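Local structure of POP2 (Saccharomyces cerevisiae, 1UOC) at residues Val16-Lys21 with Thr99-Phe104; Val41-Glu46 with Leu81-Ser86; Ser155-Thr160 with Asn196-Asn201. The protein acts as a nuclease subunit of the CCR4-NOT complex, whose RNase D-type domain degrades RNA from the 3' end with a preference for poly(A). All coordinates share one frame; numbering follows the deposited sequence.

All three contacts are buried strand pairings in one mixed sheet. Contact 2 lies nearest the centre of the chain and joins two long antiparallel strands; contacts 1 and 3 lie on opposite sides of that centre, each adding a short outermost strand in parallel. Contact 1 touches contact 2 through the neighbouring strands 99-103 and 77-86, and contact 3 touches it through strands 40-48 and 157-160. The chemistry follows the position. Contact 2 has small and aliphatic side chains and carries two predicted metal-site residues. Both flanking contacts bring aromatic rings; contact 1 has partly exposed polar groups at its margin, while contact 3 adds a water and a helix cap.

Contact 1: Val16-Lys21 with Thr99-Phe104; sequences VRDVWK and TWQFNF
Val-19 lies alongside Phe-102 and reaches Trp-100 as well, its two methyls sharing the work. With CG1 anti to the backbone N (chi1 -169°), Val-19 keeps CG1 beside Phe-102, while CG2 stands over the rim of the Phe-102 face and meets the edge of the indole at Trp-100 CD1, 3.7 Å away. A branched residue suits this spot because it can fill the angle between two rings. Arg-17 also rests its CB near Trp-100, but its bent chain carries the guanidinium away to Glu-27, which accepts from Trp-100 NE1 too; one carboxylate of helix 24-34 thus holds both strands.

Further along, Trp-20 is turned back over Asn-103, CG anti to the carbonyl carbon (chi1 -57°). Its ring lies flat on the side chain: amide and ring planes are only 12° apart, and Asn-103 CB makes a CH-pi contact 3.6 Å from the centroid of the six-membered ring. On the face opposite Val-19 and Phe-102, the Asp-18 carboxylate stands beside the amide ends of Gln-101 and Asn-103. Val-16 CG1 meets Gln-101 CB at 3.8 Å.

Four backbone bonds, such as Arg-17 N to Thr-99 O at 2.9 Å, alternate between the strands. This is the ladder of a parallel pair, here placing strand 17-19 at the margin of an RNase H-like sheet.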
loop_
_atom_site.group_PDB
_atom_site.type_symbol
_atom_site.label_atom_id
_atom_site.label_comp_id
_atom_site.label_asym_id
_atom_site.label_seq_id
_atom_site.Cartn_x
_atom_site.Cartn_y
_atom_site.Cartn_z
ATOM N N VAL A 16 -9.766 11.181 3.387
ATOM C CA VAL A 16 -8.760 10.951 2.352
ATOM C C VAL A 16 -8.563 12.185 1.471
ATOM O O VAL A 16 -9.502 12.637 0.818
ATOM C CB VAL A 16 -9.160 9.786 1.423
ATOM C CG1 VAL A 16 -8.098 9.596 0.354
ATOM C CG2 VAL A 16 -9.349 8.511 2.215
ATOM N N ARG A 17 -7.353 12.733 1.440
ATOM C CA ARG A 17 -7.108 13.898 0.602
ATOM C C ARG A 17 -6.743 13.435 -0.795
ATOM O O ARG A 17 -5.819 12.639 -0.966
ATOM C CB ARG A 17 -5.960 14.750 1.140
ATOM C CG ARG A 17 -5.492 15.812 0.142
ATOM C CD ARG A 17 -6.210 17.139 0.341
ATOM N NE ARG A 17 -5.580 17.937 1.395
ATOM C CZ ARG A 17 -6.240 18.558 2.368
ATOM N NH1 ARG A 17 -7.560 18.482 2.432
ATOM N NH2 ARG A 17 -5.580 19.248 3.291
ATOM N N ASP A 18 -7.482 13.926 -1.785
ATOM C CA ASP A 18 -7.223 13.593 -3.172
ATOM C C ASP A 18 -6.072 14.460 -3.644
ATOM O O ASP A 18 -5.995 15.647 -3.304
ATOM C CB ASP A 18 -8.450 13.870 -4.038
ATOM C CG ASP A 18 -9.275 12.631 -4.288
ATOM O OD1 ASP A 18 -8.771 11.694 -4.948
ATOM O OD2 ASP A 18 -10.431 12.589 -3.820
ATOM N N VAL A 19 -5.168 13.860 -4.404
ATOM C CA VAL A 19 -4.025 14.585 -4.925
ATOM C C VAL A 19 -4.031 14.485 -6.447
ATOM O O VAL A 19 -4.255 13.409 -7.012
ATOM C CB VAL A 19 -2.691 14.014 -4.373
ATOM C CG1 VAL A 19 -1.538 14.950 -4.713
ATOM C CG2 VAL A 19 -2.783 13.821 -2.860
ATOM N N TRP A 20 -3.814 15.629 -7.092
ATOM C CA TRP A 20 -3.756 15.738 -8.542
ATOM C C TRP A 20 -2.478 16.508 -8.814
ATOM O O TRP A 20 -1.709 16.744 -7.891
ATOM C CB TRP A 20 -4.981 16.494 -9.087
ATOM C CG TRP A 20 -6.271 15.847 -8.691
ATOM C CD1 TRP A 20 -6.967 16.054 -7.533
ATOM C CD2 TRP A 20 -6.961 14.804 -9.390
ATOM N NE1 TRP A 20 -8.040 15.204 -7.465
ATOM C CE2 TRP A 20 -8.062 14.424 -8.589
ATOM C CE3 TRP A 20 -6.755 14.153 -10.606
ATOM C CZ2 TRP A 20 -8.954 13.422 -8.966
ATOM C CZ3 TRP A 20 -7.643 13.152 -10.989
ATOM C CH2 TRP A 20 -8.731 12.796 -10.167
ATOM N N LYS A 21 -2.239 16.890 -10.063
ATOM C CA LYS A 21 -1.024 17.623 -10.400
ATOM C C LYS A 21 -0.950 18.965 -9.664
ATOM O O LYS A 21 0.132 19.418 -9.290
ATOM C CB LYS A 21 -0.951 17.853 -11.917
ATOM C CG LYS A 21 0.364 18.461 -12.407
ATOM C CD LYS A 21 0.384 18.596 -13.939
ATOM C CE LYS A 21 1.669 19.285 -14.438
ATOM N NZ LYS A 21 2.909 18.473 -14.206
ATOM N N THR A 99 -4.118 10.646 5.070
ATOM C CA THR A 99 -4.244 9.642 4.021
ATOM C C THR A 99 -4.381 10.386 2.712
ATOM O O THR A 99 -5.100 11.375 2.627
ATOM C CB THR A 99 -5.482 8.741 4.231
ATOM O OG1 THR A 99 -5.345 8.031 5.460
ATOM C CG2 THR A 99 -5.597 7.710 3.092
ATOM N N TRP A 100 -3.693 9.902 1.690
ATOM C CA TRP A 100 -3.702 10.549 0.394
ATOM C C TRP A 100 -4.027 9.544 -0.685
ATOM O O TRP A 100 -3.700 8.360 -0.567
ATOM C CB TRP A 100 -2.315 11.132 0.101
ATOM C CG TRP A 100 -1.921 12.268 1.011
ATOM C CD1 TRP A 100 -2.126 13.601 0.793
ATOM C CD2 TRP A 100 -1.331 12.157 2.313
ATOM N NE1 TRP A 100 -1.703 14.325 1.878
ATOM C CE2 TRP A 100 -1.214 13.465 2.830
ATOM C CE3 TRP A 100 -0.899 11.077 3.096
ATOM C CZ2 TRP A 100 -0.678 13.727 4.098
ATOM C CZ3 TRP A 100 -0.369 11.333 4.352
ATOM C CH2 TRP A 100 -0.264 12.651 4.843
ATOM N N GLN A 101 -4.672 10.032 -1.739
ATOM C CA GLN A 101 -4.985 9.212 -2.890
ATOM C C GLN A 101 -4.424 9.961 -4.071
ATOM O O GLN A 101 -4.990 10.958 -4.503
ATOM C CB GLN A 101 -6.485 9.014 -3.089
ATOM C CG GLN A 101 -6.769 8.056 -4.257
ATOM C CD GLN A 101 -8.237 7.702 -4.400
ATOM O OE1 GLN A 101 -9.013 8.455 -4.967
ATOM N NE2 GLN A 101 -8.616 6.552 -3.882
ATOM N N PHE A 102 -3.296 9.487 -4.578
ATOM C CA PHE A 102 -2.669 10.114 -5.722
ATOM C C PHE A 102 -3.328 9.599 -7.001
ATOM O O PHE A 102 -3.448 8.394 -7.211
ATOM C CB PHE A 102 -1.170 9.806 -5.730
ATOM C CG PHE A 102 -0.437 10.297 -4.501
ATOM C CD1 PHE A 102 -0.380 9.517 -3.345
ATOM C CD2 PHE A 102 0.187 11.536 -4.501
ATOM C CE1 PHE A 102 0.291 9.966 -2.209
ATOM C CE2 PHE A 102 0.863 11.999 -3.369
ATOM C CZ PHE A 102 0.913 11.207 -2.219
ATOM N N ASN A 103 -3.762 10.520 -7.852
ATOM C CA ASN A 103 -4.417 10.159 -9.106
ATOM C C ASN A 103 -3.441 10.452 -10.250
ATOM O O ASN A 103 -2.965 11.574 -10.402
ATOM C CB ASN A 103 -5.709 10.962 -9.242
ATOM C CG ASN A 103 -6.668 10.733 -8.073
ATOM O OD1 ASN A 103 -6.712 11.517 -7.120
ATOM N ND2 ASN A 103 -7.429 9.652 -8.139
ATOM N N PHE A 104 -3.123 9.436 -11.045
ATOM C CA PHE A 104 -2.154 9.610 -12.119
ATOM C C PHE A 104 -2.738 9.911 -13.486
ATOM O O PHE A 104 -3.909 9.616 -13.763
ATOM C CB PHE A 104 -1.246 8.384 -12.208
ATOM C CG PHE A 104 -0.443 8.144 -10.969
ATOM C CD1 PHE A 104 -0.911 7.298 -9.971
ATOM C CD2 PHE A 104 0.774 8.788 -10.781
ATOM C CE1 PHE A 104 -0.171 7.092 -8.795
ATOM C CE2 PHE A 104 1.518 8.594 -9.612
ATOM C CZ PHE A 104 1.043 7.744 -8.618
#

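Contact 2: Val41-Glu46 with Leu81-Ser86; sequences VSISTE and LGLSLS
Ser-42 and Ser-84 pair in a contact without aromatic rings; its flat groups are the peptide units, joined by N-H...O=C bonds. The Ser-42 N-H points to Ser-84 O from within the carbonyl plane (3.0 Å), whereas Gly-82 N binds Ser-44 O (2.9 Å) from 36° above the carbonyl plane. Gly-82 O, which accepts from Ser-44 N, also has Ile-43 CA 3.3 Å away in a CA-H...O contact.

Above one side of these peptides, Val-41 and Leu-85 lie alongside each other, CG1 to CD1 at 3.6 Å. Leu-83 brings CD2 to Ile-43 CB (3.9 Å), and Trp-158 covers Val-41, Ile-43 and Leu-83. Bulky aliphatic residues suit this buried side.

The other side carries Ser-42, Ser-44, Gly-82 and Ser-84, small enough for helix 247-264 to lie close. Ser-42 OG, between the backbone N and carbonyl carbon (chi1 62°), comes 3.2 Å from Ser-84 CB and bonds to Ser-251 O; Ser-84 OG pairs with Thr-99.

Thr-45 OG1 hydrogen-bonds to Asp-166, which with Ser-44, Glu-46 and Gln-250 is predicted to bind a catalytic divalent cation. This antiparallel pair of an RNase H-like sheet is consistent with the first motif of a DEDD nuclease, with serine at the usual aspartate position.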
loop_
_atom_site.group_PDB
_atom_site.type_symbol
_atom_site.label_atom_id
_atom_site.label_comp_id
_atom_site.label_asym_id
_atom_site.label_seq_id
_atom_site.Cartn_x
_atom_site.Cartn_y
_atom_site.Cartn_z
ATOM N N VAL A 41 3.850 3.770 7.307
ATOM C CA VAL A 41 3.246 4.104 6.022
ATOM C C VAL A 41 2.638 2.883 5.330
ATOM O O VAL A 41 3.322 1.878 5.115
ATOM C CB VAL A 41 4.315 4.666 5.054
ATOM C CG1 VAL A 41 3.655 5.348 3.854
ATOM C CG2 VAL A 41 5.219 5.623 5.801
ATOM N N SER A 42 1.363 2.972 4.968
ATOM C CA SER A 42 0.705 1.872 4.262
ATOM C C SER A 42 0.553 2.314 2.811
ATOM O O SER A 42 0.459 3.512 2.524
ATOM C CB SER A 42 -0.672 1.603 4.846
ATOM O OG SER A 42 -1.479 2.754 4.692
ATOM N N ILE A 43 0.543 1.352 1.902
ATOM C CA ILE A 43 0.396 1.656 0.489
ATOM C C ILE A 43 -0.589 0.724 -0.204
ATOM O O ILE A 43 -0.686 -0.459 0.117
ATOM C CB ILE A 43 1.753 1.582 -0.248
ATOM C CG1 ILE A 43 1.540 1.829 -1.744
ATOM C CG2 ILE A 43 2.421 0.228 0.011
ATOM C CD1 ILE A 43 2.794 1.710 -2.563
ATOM N N SER A 44 -1.319 1.274 -1.160
ATOM C CA SER A 44 -2.284 0.511 -1.933
ATOM C C SER A 44 -2.215 1.026 -3.367
ATOM O O SER A 44 -1.830 2.176 -3.615
ATOM C CB SER A 44 -3.690 0.689 -1.377
ATOM O OG SER A 44 -4.554 -0.255 -1.979
ATOM N N THR A 45 -2.577 0.176 -4.315
ATOM C CA THR A 45 -2.490 0.575 -5.707
ATOM C C THR A 45 -3.650 0.089 -6.546
ATOM O O THR A 45 -4.362 -0.852 -6.193
ATOM C CB THR A 45 -1.220 0.033 -6.348
ATOM O OG1 THR A 45 -1.276 -1.400 -6.318
ATOM C CG2 THR A 45 0.019 0.521 -5.601
ATOM N N GLU A 46 -3.823 0.753 -7.673
ATOM C CA GLU A 46 -4.865 0.409 -8.606
ATOM C C GLU A 46 -4.222 0.557 -9.973
ATOM O O GLU A 46 -3.815 1.650 -10.375
ATOM C CB GLU A 46 -6.060 1.352 -8.441
ATOM C CG GLU A 46 -7.293 0.934 -9.236
ATOM C CD GLU A 46 -7.742 -0.479 -8.916
ATOM O OE1 GLU A 46 -8.125 -0.744 -7.758
ATOM O OE2 GLU A 46 -7.707 -1.333 -9.826
ATOM N N LEU A 81 -3.036 5.502 -6.407
ATOM C CA LEU A 81 -2.164 4.966 -5.384
ATOM C C LEU A 81 -2.451 5.681 -4.069
ATOM O O LEU A 81 -2.515 6.901 -4.021
ATOM C CB LEU A 81 -0.698 5.136 -5.797
ATOM C CG LEU A 81 0.404 4.587 -4.886
ATOM C CD1 LEU A 81 1.686 4.418 -5.693
ATOM C CD2 LEU A 81 0.642 5.522 -3.700
ATOM N N GLY A 82 -2.640 4.913 -3.005
ATOM C CA GLY A 82 -2.908 5.507 -1.710
ATOM C C GLY A 82 -1.775 5.346 -0.705
ATOM O O GLY A 82 -1.068 4.344 -0.714
ATOM N N LEU A 83 -1.587 6.354 0.143
ATOM C CA LEU A 83 -0.572 6.318 1.199
ATOM C C LEU A 83 -1.243 6.836 2.455
ATOM O O LEU A 83 -1.940 7.845 2.426
ATOM C CB LEU A 83 0.629 7.226 0.894
ATOM C CG LEU A 83 1.623 6.843 -0.198
ATOM C CD1 LEU A 83 2.759 7.869 -0.201
ATOM C CD2 LEU A 83 2.163 5.427 0.036
ATOM N N SER A 84 -1.047 6.132 3.560
ATOM C CA SER A 84 -1.623 6.555 4.818
ATOM C C SER A 84 -0.492 6.537 5.844
ATOM O O SER A 84 0.371 5.650 5.807
ATOM C CB SER A 84 -2.743 5.600 5.238
ATOM O OG SER A 84 -3.588 6.220 6.188
ATOM N N LEU A 85 -0.493 7.523 6.739
ATOM C CA LEU A 85 0.536 7.621 7.770
ATOM C C LEU A 85 -0.032 7.613 9.180
ATOM O O LEU A 85 -1.125 8.143 9.423
ATOM C CB LEU A 85 1.325 8.917 7.580
ATOM C CG LEU A 85 2.564 8.917 6.692
ATOM C CD1 LEU A 85 2.234 8.330 5.343
ATOM C CD2 LEU A 85 3.052 10.358 6.548
ATOM N N SER A 86 0.712 7.019 10.104
ATOM C CA SER A 86 0.337 6.984 11.513
ATOM C C SER A 86 1.563 6.539 12.302
ATOM O O SER A 86 2.571 6.135 11.713
ATOM C CB SER A 86 -0.801 5.998 11.772
ATOM O OG SER A 86 -0.291 4.672 11.886
#

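Contact 3: Ser155-Thr160 with Asn196-Asn201; sequences SVTWIT and NFYDLN
Trp-158 and Tyr-198 are joined backbone to backbone. Tyr-198 N gives its hydrogen to Trp-158 O at 2.7 Å; in the same alternation Asn-196 O accepts from Trp-158 N, Tyr-198 O from Thr-160 N, and Thr-160 O from Leu-200 N. The last bond ties the first turn of helix 200-207 to the end of strand 157-160.

A water extends this pattern where the strands begin. It sits 2.7 Å from Val-156 O, takes the N-H of Asn-196 at 3.2 Å, and lies in the plane of the Trp-158 ring at its edge. The indole NE1 itself turns to Leu-150 O. Asn-196 ND2 donates to Asp-154 O and comes 3.0 Å from Thr-157 OG1, at an angle too poor for a hydrogen bond.

The two strands are consecutive in the sheet and run parallel, with no strand but helices 165-174 and 183-193 between them: a beta-alpha-beta crossover, forming the end of the RNase H-like fold beyond strand 40-48.

Apolar contacts lie on both faces. Trp-158 CB meets Phe-197 CB at 3.6 Å, and their rings then diverge, Phe-197 toward helix 183-193. Thr-160 lays CG2 against Asp-199 CB, its side chain about 4 Å from that of Asp-166, a predicted metal ligand. On the other face Ile-159 CD1 nears Tyr-198 CB, and Thr-157 CG2 touches the ring edge at Tyr-198 CD1 (3.8 Å). Beta-branched Thr-157 and Ile-159 suit an extended chain while putting a methyl against the neighbouring strand.

The remaining chemistry is charge and dipole. Asp-199 is the N-cap of helix 200-207. With CG anti to the backbone N (chi1 -175°), its OD1 takes a weak, bent bond from Asn-201 N (2.9 Å, 121°) and others from Leu-202 N and His-162 N, while OD2 accepts from Ala-163 N. So many N-H groups would be expected to stabilise the buried carboxylate's negative charge.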
loop_
_atom_site.group_PDB
_atom_site.type_symbol
_atom_site.label_atom_id
_atom_site.label_comp_id
_atom_site.label_asym_id
_atom_site.label_seq_id
_atom_site.Cartn_x
_atom_site.Cartn_y
_atom_site.Cartn_z
ATOM N N SER A 155 13.818 3.606 10.167
ATOM C CA SER A 155 12.993 4.142 11.249
ATOM C C SER A 155 11.563 4.294 10.726
ATOM O O SER A 155 10.654 4.664 11.462
ATOM C CB SER A 155 13.532 5.491 11.762
ATOM O OG SER A 155 13.511 6.491 10.763
ATOM N N VAL A 156 11.392 3.999 9.440
ATOM C CA VAL A 156 10.102 4.055 8.769
ATOM C C VAL A 156 9.683 2.612 8.478
ATOM O O VAL A 156 10.440 1.830 7.894
ATOM C CB VAL A 156 10.183 4.850 7.436
ATOM C CG1 VAL A 156 8.875 4.712 6.661
ATOM C CG2 VAL A 156 10.453 6.312 7.716
ATOM N N THR A 157 8.467 2.276 8.885
ATOM C CA THR A 157 7.916 0.939 8.701
ATOM C C THR A 157 6.851 0.948 7.607
ATOM O O THR A 157 5.840 1.639 7.720
ATOM C CB THR A 157 7.277 0.447 10.017
ATOM O OG1 THR A 157 8.274 0.411 11.044
ATOM C CG2 THR A 157 6.672 -0.932 9.851
ATOM N N TRP A 158 7.073 0.191 6.540
ATOM C CA TRP A 158 6.088 0.131 5.460
ATOM C C TRP A 158 5.120 -1.011 5.689
ATOM O O TRP A 158 5.512 -2.087 6.126
ATOM C CB TRP A 158 6.762 -0.044 4.098
ATOM C CG TRP A 158 7.345 1.224 3.529
ATOM C CD1 TRP A 158 8.578 1.752 3.778
ATOM C CD2 TRP A 158 6.722 2.097 2.585
ATOM N NE1 TRP A 158 8.766 2.899 3.043
ATOM C CE2 TRP A 158 7.638 3.135 2.302
ATOM C CE3 TRP A 158 5.471 2.105 1.949
ATOM C CZ2 TRP A 158 7.346 4.175 1.409
ATOM C CZ3 TRP A 158 5.173 3.148 1.055
ATOM C CH2 TRP A 158 6.108 4.167 0.797
ATOM N N ILE A 159 3.851 -0.765 5.390
ATOM C CA ILE A 159 2.781 -1.749 5.561
ATOM C C ILE A 159 2.159 -2.005 4.196
ATOM O O ILE A 159 1.797 -1.061 3.491
ATOM C CB ILE A 159 1.683 -1.225 6.515
ATOM C CG1 ILE A 159 2.304 -0.836 7.857
ATOM C CG2 ILE A 159 0.590 -2.286 6.706
ATOM C CD1 ILE A 159 2.958 -1.998 8.594
ATOM N N THR A 160 2.029 -3.274 3.831
ATOM C CA THR A 160 1.479 -3.644 2.541
ATOM C C THR A 160 0.541 -4.824 2.682
ATOM O O THR A 160 0.491 -5.470 3.729
ATOM C CB THR A 160 2.614 -4.025 1.578
ATOM O OG1 THR A 160 2.066 -4.319 0.288
ATOM C CG2 THR A 160 3.362 -5.255 2.110
ATOM N N ASN A 196 12.423 -1.767 6.297
ATOM C CA ASN A 196 11.538 -2.162 7.392
ATOM C C ASN A 196 10.109 -2.226 6.867
ATOM O O ASN A 196 9.455 -1.200 6.709
ATOM C CB ASN A 196 11.661 -1.126 8.523
ATOM C CG ASN A 196 10.962 -1.548 9.797
ATOM O OD1 ASN A 196 10.312 -2.591 9.858
ATOM N ND2 ASN A 196 11.090 -0.725 10.829
ATOM N N PHE A 197 9.614 -3.423 6.580
ATOM C CA PHE A 197 8.262 -3.506 6.059
ATOM C C PHE A 197 7.527 -4.791 6.403
ATOM O O PHE A 197 8.131 -5.809 6.736
ATOM C CB PHE A 197 8.277 -3.273 4.537
ATOM C CG PHE A 197 8.566 -4.505 3.717
ATOM C CD1 PHE A 197 7.570 -5.441 3.471
ATOM C CD2 PHE A 197 9.826 -4.712 3.168
ATOM C CE1 PHE A 197 7.815 -6.565 2.694
ATOM C CE2 PHE A 197 10.089 -5.836 2.384
ATOM C CZ PHE A 197 9.080 -6.767 2.147
ATOM N N TYR A 198 6.206 -4.729 6.340
ATOM C CA TYR A 198 5.379 -5.891 6.631
ATOM C C TYR A 198 4.273 -6.105 5.612
ATOM O O TYR A 198 3.706 -5.156 5.077
ATOM C CB TYR A 198 4.719 -5.768 8.002
ATOM C CG TYR A 198 5.673 -5.827 9.164
ATOM C CD1 TYR A 198 6.408 -4.706 9.546
ATOM C CD2 TYR A 198 5.859 -7.016 9.873
ATOM C CE1 TYR A 198 7.312 -4.770 10.616
ATOM C CE2 TYR A 198 6.755 -7.090 10.938
ATOM C CZ TYR A 198 7.479 -5.967 11.305
ATOM O OH TYR A 198 8.368 -6.048 12.352
ATOM N N ASP A 199 3.987 -7.367 5.335
ATOM C CA ASP A 199 2.895 -7.708 4.442
ATOM C C ASP A 199 1.813 -8.146 5.431
ATOM O O ASP A 199 1.873 -9.248 5.987
ATOM C CB ASP A 199 3.248 -8.883 3.536
ATOM C CG ASP A 199 2.159 -9.165 2.529
ATOM O OD1 ASP A 199 0.972 -9.001 2.889
ATOM O OD2 ASP A 199 2.480 -9.552 1.385
ATOM N N LEU A 200 0.845 -7.268 5.674
ATOM C CA LEU A 200 -0.224 -7.558 6.614
ATOM C C LEU A 200 -0.987 -8.821 6.227
ATOM O O LEU A 200 -1.436 -9.568 7.090
ATOM C CB LEU A 200 -1.180 -6.362 6.699
ATOM C CG LEU A 200 -2.380 -6.496 7.635
ATOM C CD1 LEU A 200 -1.921 -6.959 8.995
ATOM C CD2 LEU A 200 -3.086 -5.163 7.722
ATOM N N ASN A 201 -1.130 -9.050 4.929
ATOM C CA ASN A 201 -1.830 -10.224 4.429
ATOM C C ASN A 201 -1.129 -11.485 4.945
ATOM O O ASN A 201 -1.755 -12.437 5.413
ATOM C CB ASN A 201 -1.826 -10.186 2.895
ATOM C CG ASN A 201 -2.371 -11.455 2.278
ATOM O OD1 ASN A 201 -1.744 -12.510 2.351
ATOM N ND2 ASN A 201 -3.549 -11.364 1.676
HETATM O O HOH W 1 11.252 1.033 5.434
#